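PDB 3K6K: Esterase/lipase from Uncultured bacterium, which probably hydrolyses carboxylic ester bonds, as an alpha/beta-hydrolase esterase related to hormone-sensitive lipase. Local coordinates for residues 85-90 with 94-99; 100-105 with 283-288. All coordinates share one frame; numbering follows the deposited sequence.

Contact 1 (85-90 with 94-99); sequences YFHGGG and GSPSTH
The backbones of H87 and S95 come closest, 6.2 Å from CA to CA, where strand 82-86 has given way to the glycine loop 88-90 and the chain turns back into helix 96-110. G94 lies tight against the loop, its CA 3.6 Å from G88 O; a beta carbon on G94 would collide with that oxygen and with the H87 ring. Such closeness, together with backbone angles that would jam any side chain against the preceding carbonyl, explains the glycine.

H87 carries the contact. Its CG is set between the backbone N and the carbonyl carbon (chi1 71°), which lays one ring face against the G94-S95 peptide: S95 N sits over the ring centre, 3.4 Å from H87 CD2, while G94 C lies nearer the rim, 3.1 Å from H87 NE2. NE2 also makes a weak hydrogen bond to S93 O. H87 also meets H99: H87 CB stands over the centre of the H99 ring, a CH-pi contact of 3.7 Å to the centroid, and the edge of H87 is turned to the same H99 face with planes at 55°, an edge-to-face pair.

S95 is the N-cap of the helix: S95 OG accepts a nearly straight bond from T98 N (3.2 Å, 173°), and T98 OG1 returns one to S95 O at 2.7 Å. E46 also bonds S95 OG.

H87-G90 reads as the HGGG motif of the hormone-sensitive lipase family, whose glycine amides in relatives line the oxyanion hole. Y119 stacks on the H87 ring, and its OH is hydrogen-bonded to H87 O; D156 of strand 151-156 bonds Y85 OH. The contact lies at the start of the beta-alpha-beta unit 82-86, 96-110, 113-117, with helix 38-49 touching T98 and strand 113-117 packed against Y85 and P96.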
loop_
_atom_site.group_PDB
_atom_site.type_symbol
_atom_site.label_atom_id
_atom_site.label_comp_id
_atom_site.label_asym_id
_atom_site.label_seq_id
_atom_site.Cartn_x
_atom_site.Cartn_y
_atom_site.Cartn_z
ATOM N N TYR A 85 -0.066 3.836 22.032
ATOM C CA TYR A 85 0.321 4.885 21.072
ATOM C C TYR A 85 1.708 5.549 21.327
ATOM O O TYR A 85 1.991 5.991 22.442
ATOM C CB TYR A 85 -0.780 5.969 20.932
ATOM C CG TYR A 85 -0.569 6.831 19.704
ATOM C CD1 TYR A 85 0.299 7.927 19.736
ATOM C CD2 TYR A 85 -1.224 6.526 18.485
ATOM C CE1 TYR A 85 0.532 8.681 18.567
ATOM C CE2 TYR A 85 -1.013 7.258 17.340
ATOM C CZ TYR A 85 -0.131 8.343 17.376
ATOM O OH TYR A 85 0.103 9.075 16.229
ATOM N N PHE A 86 2.519 5.687 20.281
ATOM C CA PHE A 86 3.750 6.440 20.404
ATOM C C PHE A 86 3.732 7.703 19.516
ATOM O O PHE A 86 3.556 7.605 18.326
ATOM C CB PHE A 86 4.986 5.579 20.059
ATOM C CG PHE A 86 4.970 4.217 20.646
ATOM C CD1 PHE A 86 4.860 4.031 22.022
ATOM C CD2 PHE A 86 5.088 3.093 19.829
ATOM C CE1 PHE A 86 4.861 2.753 22.565
ATOM C CE2 PHE A 86 5.088 1.788 20.365
ATOM C CZ PHE A 86 4.973 1.617 21.725
ATOM N N HIS A 87 3.940 8.884 20.093
ATOM C CA HIS A 87 3.834 10.142 19.362
ATOM C C HIS A 87 5.084 10.385 18.507
ATOM O O HIS A 87 6.095 9.766 18.699
ATOM C CB HIS A 87 3.638 11.310 20.361
ATOM C CG HIS A 87 4.863 11.608 21.159
ATOM N ND1 HIS A 87 5.084 11.089 22.420
ATOM C CD2 HIS A 87 5.984 12.284 20.829
ATOM C CE1 HIS A 87 6.257 11.516 22.861
ATOM N NE2 HIS A 87 6.822 12.229 21.908
ATOM N N GLY A 88 4.989 11.276 17.543
ATOM C CA GLY A 88 6.122 11.594 16.726
ATOM C C GLY A 88 6.711 12.896 17.186
ATOM O O GLY A 88 6.263 13.472 18.231
ATOM N N GLY A 89 7.728 13.331 16.421
ATOM C CA GLY A 89 8.503 14.529 16.722
ATOM C C GLY A 89 10.008 14.292 16.609
ATOM O O GLY A 89 10.819 14.902 17.330
ATOM N N GLY A 90 10.407 13.413 15.696
ATOM C CA GLY A 90 11.819 13.286 15.384
ATOM C C GLY A 90 12.679 12.655 16.461
ATOM O O GLY A 90 13.895 12.802 16.425
ATOM N N GLY A 94 7.656 16.198 21.292
ATOM C CA GLY A 94 6.340 15.705 21.114
ATOM C C GLY A 94 5.958 15.177 22.465
ATOM O O GLY A 94 6.828 15.042 23.302
ATOM N N SER A 95 4.677 14.847 22.684
ATOM C CA SER A 95 4.297 14.276 23.982
ATOM C C SER A 95 2.880 13.789 23.889
ATOM O O SER A 95 2.171 14.094 22.931
ATOM C CB SER A 95 4.370 15.370 25.048
ATOM O OG SER A 95 3.346 16.363 24.809
ATOM N N PRO A 96 2.428 13.039 24.892
ATOM C CA PRO A 96 1.040 12.650 24.785
ATOM C C PRO A 96 0.089 13.875 24.615
ATOM O O PRO A 96 -0.873 13.822 23.817
ATOM C CB PRO A 96 0.831 11.893 26.075
ATOM C CG PRO A 96 2.138 11.221 26.299
ATOM C CD PRO A 96 3.162 12.229 25.896
ATOM N N SER A 97 0.413 14.985 25.279
ATOM C CA SER A 97 -0.367 16.219 25.187
ATOM C C SER A 97 -0.407 16.828 23.820
ATOM O O SER A 97 -1.465 17.180 23.402
ATOM C CB SER A 97 0.093 17.296 26.188
ATOM O OG SER A 97 -0.163 16.808 27.497
ATOM N N THR A 98 0.733 17.019 23.163
ATOM C CA THR A 98 0.731 17.541 21.794
ATOM C C THR A 98 -0.099 16.726 20.797
ATOM O O THR A 98 -0.408 17.250 19.743
ATOM C CB THR A 98 2.106 17.535 21.194
ATOM O OG1 THR A 98 2.693 16.219 21.354
ATOM C CG2 THR A 98 2.961 18.579 21.851
ATOM N N HIS A 99 -0.418 15.457 21.101
ATOM C CA HIS A 99 -1.051 14.566 20.096
ATOM C C HIS A 99 -2.508 14.236 20.489
ATOM O O HIS A 99 -3.254 13.525 19.769
ATOM C CB HIS A 99 -0.187 13.328 19.830
ATOM C CG HIS A 99 1.025 13.631 19.009
ATOM N ND1 HIS A 99 1.318 12.967 17.829
ATOM C CD2 HIS A 99 1.967 14.596 19.139
ATOM C CE1 HIS A 99 2.419 13.480 17.301
ATOM N NE2 HIS A 99 2.838 14.464 18.083
#

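Contact 2 (100-105 with 283-288); sequences LVLTTQ and FQMYGK
This is an apolar packing contact, built by V101 and L102 near the start of helix 96-110 against the 3-10 turn 283-285, in the loop that leads from strand 271-276 to helix 291-305; the turn lies just after the probable catalytic histidine of the hydrolase fold. The backbones are closest at L102 and M285, whose CA atoms lie 5.4 Å apart, and van der Waals contacts carry the pairing.

L102 supplies the reach. With CG opposite its backbone N (chi1 173°), both methyls extend to the turn: L102 CD1 rests 3.8 Å from Q284 CB, the two side chains running alongside each other in the same direction, while L102 CD2 meets M285 SD at 3.9 Å. The methionine crosses L102 at about a right angle, its chain folded at chi2 and chi3, and SD also touches L102 CB. V101 adds a methyl, CG2, 3.9 Å from M285 O. Exchanging L102 for an alanine would probably open a gap beside Q284 CB and leave M285 SD just the beta carbon as its partner at that position.

Q284 turns its amide away from the helix, its CD over the centre of the F283 ring, and NE2 makes a weak hydrogen bond to S296. I297 of helix 291-305 and L184 of strand 180-184 each touch both L102 and Q284, while F52, from a loop, touches V101.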
loop_
_atom_site.group_PDB
_atom_site.type_symbol
_atom_site.label_atom_id
_atom_site.label_comp_id
_atom_site.label_asym_id
_atom_site.label_seq_id
_atom_site.Cartn_x
_atom_site.Cartn_y
_atom_site.Cartn_z
ATOM N N LEU A 100 -2.921 14.856 21.592
ATOM C CA LEU A 100 -4.263 14.667 22.022
ATOM C C LEU A 100 -5.189 14.775 20.898
ATOM O O LEU A 100 -6.088 13.926 20.821
ATOM C CB LEU A 100 -4.679 15.630 23.121
ATOM C CG LEU A 100 -3.931 15.147 24.334
ATOM C CD1 LEU A 100 -3.987 16.222 25.404
ATOM C CD2 LEU A 100 -4.546 13.881 24.815
ATOM N N VAL A 101 -5.048 15.798 20.070
ATOM C CA VAL A 101 -5.879 15.990 18.903
ATOM C C VAL A 101 -6.061 14.731 18.046
ATOM O O VAL A 101 -7.143 14.398 17.712
ATOM C CB VAL A 101 -5.508 17.235 18.035
ATOM C CG1 VAL A 101 -4.128 17.176 17.522
ATOM C CG2 VAL A 101 -6.457 17.381 16.932
ATOM N N LEU A 102 -4.988 14.038 17.744
ATOM C CA LEU A 102 -5.038 12.856 16.942
ATOM C C LEU A 102 -5.588 11.646 17.764
ATOM O O LEU A 102 -6.538 10.992 17.315
ATOM C CB LEU A 102 -3.666 12.600 16.348
ATOM C CG LEU A 102 -3.423 11.287 15.573
ATOM C CD1 LEU A 102 -4.610 10.849 14.773
ATOM C CD2 LEU A 102 -2.231 11.456 14.643
ATOM N N THR A 103 -5.018 11.392 18.961
ATOM C CA THR A 103 -5.241 10.153 19.746
ATOM C C THR A 103 -6.592 10.046 20.412
ATOM O O THR A 103 -7.114 8.945 20.599
ATOM C CB THR A 103 -4.145 9.911 20.812
ATOM O OG1 THR A 103 -4.167 10.945 21.815
ATOM C CG2 THR A 103 -2.780 9.851 20.162
ATOM N N THR A 104 -7.169 11.191 20.758
ATOM C CA THR A 104 -8.516 11.201 21.297
ATOM C C THR A 104 -9.488 10.789 20.232
ATOM O O THR A 104 -10.494 10.127 20.534
ATOM C CB THR A 104 -8.934 12.578 21.900
ATOM O OG1 THR A 104 -8.724 13.606 20.930
ATOM C CG2 THR A 104 -8.123 12.898 23.196
ATOM N N GLN A 105 -9.209 11.164 18.986
ATOM C CA GLN A 105 -10.042 10.657 17.868
ATOM C C GLN A 105 -9.831 9.149 17.713
ATOM O O GLN A 105 -10.794 8.398 17.619
ATOM C CB GLN A 105 -9.808 11.409 16.527
ATOM C CG GLN A 105 -10.144 12.879 16.515
ATOM C CD GLN A 105 -11.651 13.157 16.714
ATOM O OE1 GLN A 105 -12.081 14.313 17.013
ATOM N NE2 GLN A 105 -12.454 12.115 16.552
ATOM N N PHE A 283 -0.971 13.981 8.367
ATOM C CA PHE A 283 -2.095 14.859 8.101
ATOM C C PHE A 283 -3.279 14.638 9.004
ATOM O O PHE A 283 -4.146 15.540 9.078
ATOM C CB PHE A 283 -2.532 14.742 6.634
ATOM C CG PHE A 283 -3.161 13.396 6.261
ATOM C CD1 PHE A 283 -4.541 13.241 6.271
ATOM C CD2 PHE A 283 -2.378 12.338 5.843
ATOM C CE1 PHE A 283 -5.111 12.032 5.919
ATOM C CE2 PHE A 283 -2.925 11.148 5.457
ATOM C CZ PHE A 283 -4.294 10.972 5.526
ATOM N N GLN A 284 -3.319 13.473 9.676
ATOM C CA GLN A 284 -4.412 13.120 10.543
ATOM C C GLN A 284 -4.499 14.109 11.733
ATOM O O GLN A 284 -5.467 14.049 12.495
ATOM C CB GLN A 284 -4.337 11.620 11.037
ATOM C CG GLN A 284 -4.267 10.499 9.944
ATOM C CD GLN A 284 -2.864 10.411 9.236
ATOM O OE1 GLN A 284 -1.950 11.233 9.501
ATOM N NE2 GLN A 284 -2.709 9.427 8.356
ATOM N N MET A 285 -3.467 14.942 11.924
ATOM C CA MET A 285 -3.531 16.034 12.889
ATOM C C MET A 285 -4.510 17.178 12.517
ATOM O O MET A 285 -4.925 17.981 13.402
ATOM C CB MET A 285 -2.138 16.645 13.181
ATOM C CG MET A 285 -1.070 15.636 13.464
ATOM S SD MET A 285 -0.800 15.037 15.146
ATOM C CE MET A 285 0.194 16.341 15.864
ATOM N N TYR A 286 -4.877 17.258 11.240
ATOM C CA TYR A 286 -5.508 18.459 10.728
ATOM C C TYR A 286 -6.975 18.301 10.283
ATOM O O TYR A 286 -7.453 19.054 9.422
ATOM C CB TYR A 286 -4.618 19.086 9.642
ATOM C CG TYR A 286 -3.138 19.160 10.104
ATOM C CD1 TYR A 286 -2.134 18.437 9.462
ATOM C CD2 TYR A 286 -2.763 19.965 11.177
ATOM C CE1 TYR A 286 -0.801 18.494 9.918
ATOM C CE2 TYR A 286 -1.451 20.058 11.615
ATOM C CZ TYR A 286 -0.472 19.328 10.998
ATOM O OH TYR A 286 0.805 19.388 11.494
ATOM N N GLY A 287 -7.694 17.359 10.893
ATOM C CA GLY A 287 -9.139 17.206 10.663
ATOM C C GLY A 287 -9.802 18.562 10.679
ATOM O O GLY A 287 -10.637 18.859 9.837
ATOM N N LYS A 288 -9.388 19.431 11.596
ATOM C CA LYS A 288 -9.976 20.751 11.654
ATOM C C LYS A 288 -9.986 21.486 10.296
ATOM O O LYS A 288 -10.976 22.167 9.998
ATOM C CB LYS A 288 -9.283 21.561 12.739
ATOM C CG LYS A 288 -9.586 23.042 12.736
ATOM C CD LYS A 288 -8.944 23.688 13.979
ATOM C CE LYS A 288 -9.625 24.986 14.428
ATOM N NZ LYS A 288 -8.709 25.779 15.326
#

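Along the chain the two contacts follow in series, neither nested nor crossed. Contact 1 is local: strand 82-86 runs into the glycine loop, and three residues later the chain returns at 94-99, closing a short loop. The same helix, 96-110, then continues directly into residues 100-105, whose partner 283-288 follows after 177 intervening residues; contact 2 closes that long loop near the C-terminal end of the chain. The contacts touch each other, with Y85 OH 3.7 Å from L102 CD2. Together they tie the central strand 82-86 and its probable oxyanion loop, through one helix, to the turn that precedes the final helix 291-305.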